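Local coordinates for uncharacterized protein (Sus scrofa, PDB 5BNI) that is the porcine form of CD38, a member of the ADP-ribosyl cyclase family, at residues R16-Y21 and R32-I37. Numbering follows the deposited sequence.
Sequences RRCYTY and RDCQKI
C18 and C34 are joined by a disulfide that staples helix 10-25 to the first turn of helix 34-45, with SG of C18 2.1 Å from SG of C34 and a torsion of -84° about the S-S bond. Their CA atoms lie 5.7 Å apart, a separation that a disulfide spans, and cysteine suits both places because its thiol can form that bond. With CB of C18 already directed at the second helix, chi1 of -175° turns SG away from the backbone N and on toward C34; there CD1 of I37 packs against it at 4.1 Å, and I105 of helix 101-106 also touches C18. The Y19 ring lies against the C34 half of the bridge: CB of C34 sits over one face, 3.9 Å from the Y19 ring centroid and displaced toward the rim, a CH-pi contact, while the sulfur of C34 lies obliquely to the same ring. The phenol end reaches on to Q35, where OH of Y19 comes 3.4 Å from CG of Q35. Just before C34, D33 caps the helix, its OD1 accepting from Q35 N at 2.9 Å and also from K36 N. Between the two segments the link is thus covalent and apolar: the disulfide ties the first helix to the start of the second, and the Y19 ring and I37 pack beside it.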
loop_
_atom_site.group_PDB
_atom_site.type_symbol
_atom_site.label_atom_id
_atom_site.label_comp_id
_atom_site.label_asym_id
_atom_site.label_seq_id
_atom_site.Cartn_x
_atom_site.Cartn_y
_atom_site.Cartn_z
ATOM N N ARG A 16 13.222 -0.252 -15.260
ATOM C CA ARG A 16 14.459 -0.414 -14.499
ATOM C C ARG A 16 14.170 -0.973 -13.128
ATOM O O ARG A 16 14.835 -1.904 -12.676
ATOM C CB ARG A 16 15.171 0.929 -14.323
ATOM C CG ARG A 16 16.130 1.295 -15.419
ATOM C CD ARG A 16 15.451 1.230 -16.779
ATOM N NE ARG A 16 16.385 1.501 -17.857
ATOM C CZ ARG A 16 17.349 0.661 -18.238
ATOM N NH1 ARG A 16 18.169 0.991 -19.227
ATOM N NH2 ARG A 16 17.497 -0.517 -17.640
ATOM N N ARG A 17 13.173 -0.395 -12.464
ATOM C CA ARG A 17 12.824 -0.801 -11.116
ATOM C C ARG A 17 12.355 -2.233 -11.140
ATOM O O ARG A 17 12.575 -3.012 -10.209
ATOM C CB ARG A 17 11.710 0.083 -10.585
ATOM C CG ARG A 17 12.158 1.479 -10.216
ATOM C CD ARG A 17 10.983 2.273 -9.688
ATOM N NE ARG A 17 11.409 3.350 -8.813
ATOM C CZ ARG A 17 10.587 4.034 -8.024
ATOM N NH1 ARG A 17 9.290 3.754 -8.006
ATOM N NH2 ARG A 17 11.063 5.002 -7.250
ATOM N N CYS A 18 11.656 -2.585 -12.202
ATOM C CA CYS A 18 11.178 -3.956 -12.303
ATOM C C CYS A 18 12.289 -4.942 -12.441
ATOM O O CYS A 18 12.146 -6.055 -11.950
ATOM C CB CYS A 18 10.284 -4.183 -13.516
ATOM S SG CYS A 18 9.496 -5.810 -13.721
ATOM N N TYR A 19 13.294 -4.585 -13.234
ATOM C CA TYR A 19 14.438 -5.465 -13.447
ATOM C C TYR A 19 15.271 -5.637 -12.185
ATOM O O TYR A 19 15.728 -6.730 -11.883
ATOM C CB TYR A 19 15.330 -4.918 -14.563
ATOM C CG TYR A 19 14.921 -5.335 -15.955
ATOM C CD1 TYR A 19 14.682 -6.671 -16.261
ATOM C CD2 TYR A 19 14.777 -4.394 -16.974
ATOM C CE1 TYR A 19 14.315 -7.066 -17.533
ATOM C CE2 TYR A 19 14.400 -4.774 -18.255
ATOM C CZ TYR A 19 14.183 -6.115 -18.536
ATOM O OH TYR A 19 13.796 -6.522 -19.804
ATOM N N THR A 20 15.499 -4.540 -11.472
ATOM C CA THR A 20 16.257 -4.563 -10.213
ATOM C C THR A 20 15.562 -5.476 -9.231
ATOM O O THR A 20 16.205 -6.251 -8.521
ATOM C CB THR A 20 16.309 -3.161 -9.563
ATOM O OG1 THR A 20 17.163 -2.308 -10.321
ATOM C CG2 THR A 20 16.808 -3.227 -8.132
ATOM N N TYR A 21 14.235 -5.373 -9.194
ATOM C CA TYR A 21 13.434 -6.165 -8.274
ATOM C C TYR A 21 13.550 -7.652 -8.548
ATOM O O TYR A 21 13.759 -8.421 -7.624
ATOM C CB TYR A 21 11.968 -5.735 -8.308
ATOM C CG TYR A 21 11.161 -6.248 -7.136
ATOM C CD1 TYR A 21 10.514 -7.487 -7.189
ATOM C CD2 TYR A 21 11.034 -5.497 -5.967
ATOM C CE1 TYR A 21 9.770 -7.955 -6.102
ATOM C CE2 TYR A 21 10.288 -5.966 -4.879
ATOM C CZ TYR A 21 9.650 -7.185 -4.954
ATOM O OH TYR A 21 8.856 -7.632 -3.902
ATOM N N ARG A 32 9.495 -13.551 -14.256
ATOM C CA ARG A 32 8.629 -12.538 -14.842
ATOM C C ARG A 32 9.259 -11.790 -16.007
ATOM O O ARG A 32 10.476 -11.646 -16.093
ATOM C CB ARG A 32 8.219 -11.513 -13.789
ATOM C CG ARG A 32 7.869 -12.111 -12.455
ATOM C CD ARG A 32 6.385 -12.402 -12.290
ATOM N NE ARG A 32 6.192 -12.989 -10.970
ATOM C CZ ARG A 32 5.073 -12.922 -10.265
ATOM N NH1 ARG A 32 4.007 -12.298 -10.748
ATOM N NH2 ARG A 32 5.022 -13.495 -9.072
ATOM N N ASP A 33 8.406 -11.295 -16.889
ATOM C CA ASP A 33 8.821 -10.494 -18.021
ATOM C C ASP A 33 8.558 -9.030 -17.702
ATOM O O ASP A 33 7.443 -8.551 -17.899
ATOM C CB ASP A 33 8.015 -10.899 -19.260
ATOM C CG ASP A 33 8.450 -10.172 -20.511
ATOM O OD1 ASP A 33 9.091 -9.108 -20.408
ATOM O OD2 ASP A 33 8.140 -10.677 -21.604
ATOM N N CYS A 34 9.581 -8.327 -17.227
ATOM C CA CYS A 34 9.488 -6.923 -16.840
ATOM C C CYS A 34 9.092 -6.017 -17.993
ATOM O O CYS A 34 8.631 -4.898 -17.795
ATOM C CB CYS A 34 10.832 -6.492 -16.314
ATOM S SG CYS A 34 11.013 -6.897 -14.579
ATOM N N GLN A 35 9.271 -6.512 -19.204
ATOM C CA GLN A 35 8.886 -5.770 -20.393
ATOM C C GLN A 35 7.382 -5.835 -20.649
ATOM O O GLN A 35 6.758 -4.835 -21.014
ATOM C CB GLN A 35 9.639 -6.305 -21.609
ATOM C CG GLN A 35 11.073 -5.768 -21.718
ATOM C CD GLN A 35 11.150 -4.452 -22.485
ATOM O OE1 GLN A 35 10.124 -3.895 -22.877
ATOM N NE2 GLN A 35 12.369 -3.939 -22.684
ATOM N N LYS A 36 6.805 -7.016 -20.472
ATOM C CA LYS A 36 5.381 -7.202 -20.646
ATOM C C LYS A 36 4.690 -6.375 -19.577
ATOM O O LYS A 36 3.680 -5.718 -19.843
ATOM C CB LYS A 36 5.022 -8.666 -20.461
ATOM C CG LYS A 36 5.099 -9.513 -21.718
ATOM C CD LYS A 36 3.958 -10.517 -21.694
ATOM C CE LYS A 36 4.389 -11.911 -22.126
ATOM N NZ LYS A 36 4.356 -12.136 -23.603
ATOM N N ILE A 37 5.254 -6.424 -18.368
ATOM C CA ILE A 37 4.731 -5.699 -17.231
ATOM C C ILE A 37 4.730 -4.186 -17.448
ATOM O O ILE A 37 3.754 -3.516 -17.103
ATOM C CB ILE A 37 5.528 -6.018 -15.955
ATOM C CG1 ILE A 37 5.273 -7.462 -15.531
ATOM C CG2 ILE A 37 5.205 -5.013 -14.839
ATOM C CD1 ILE A 37 5.909 -7.827 -14.210
#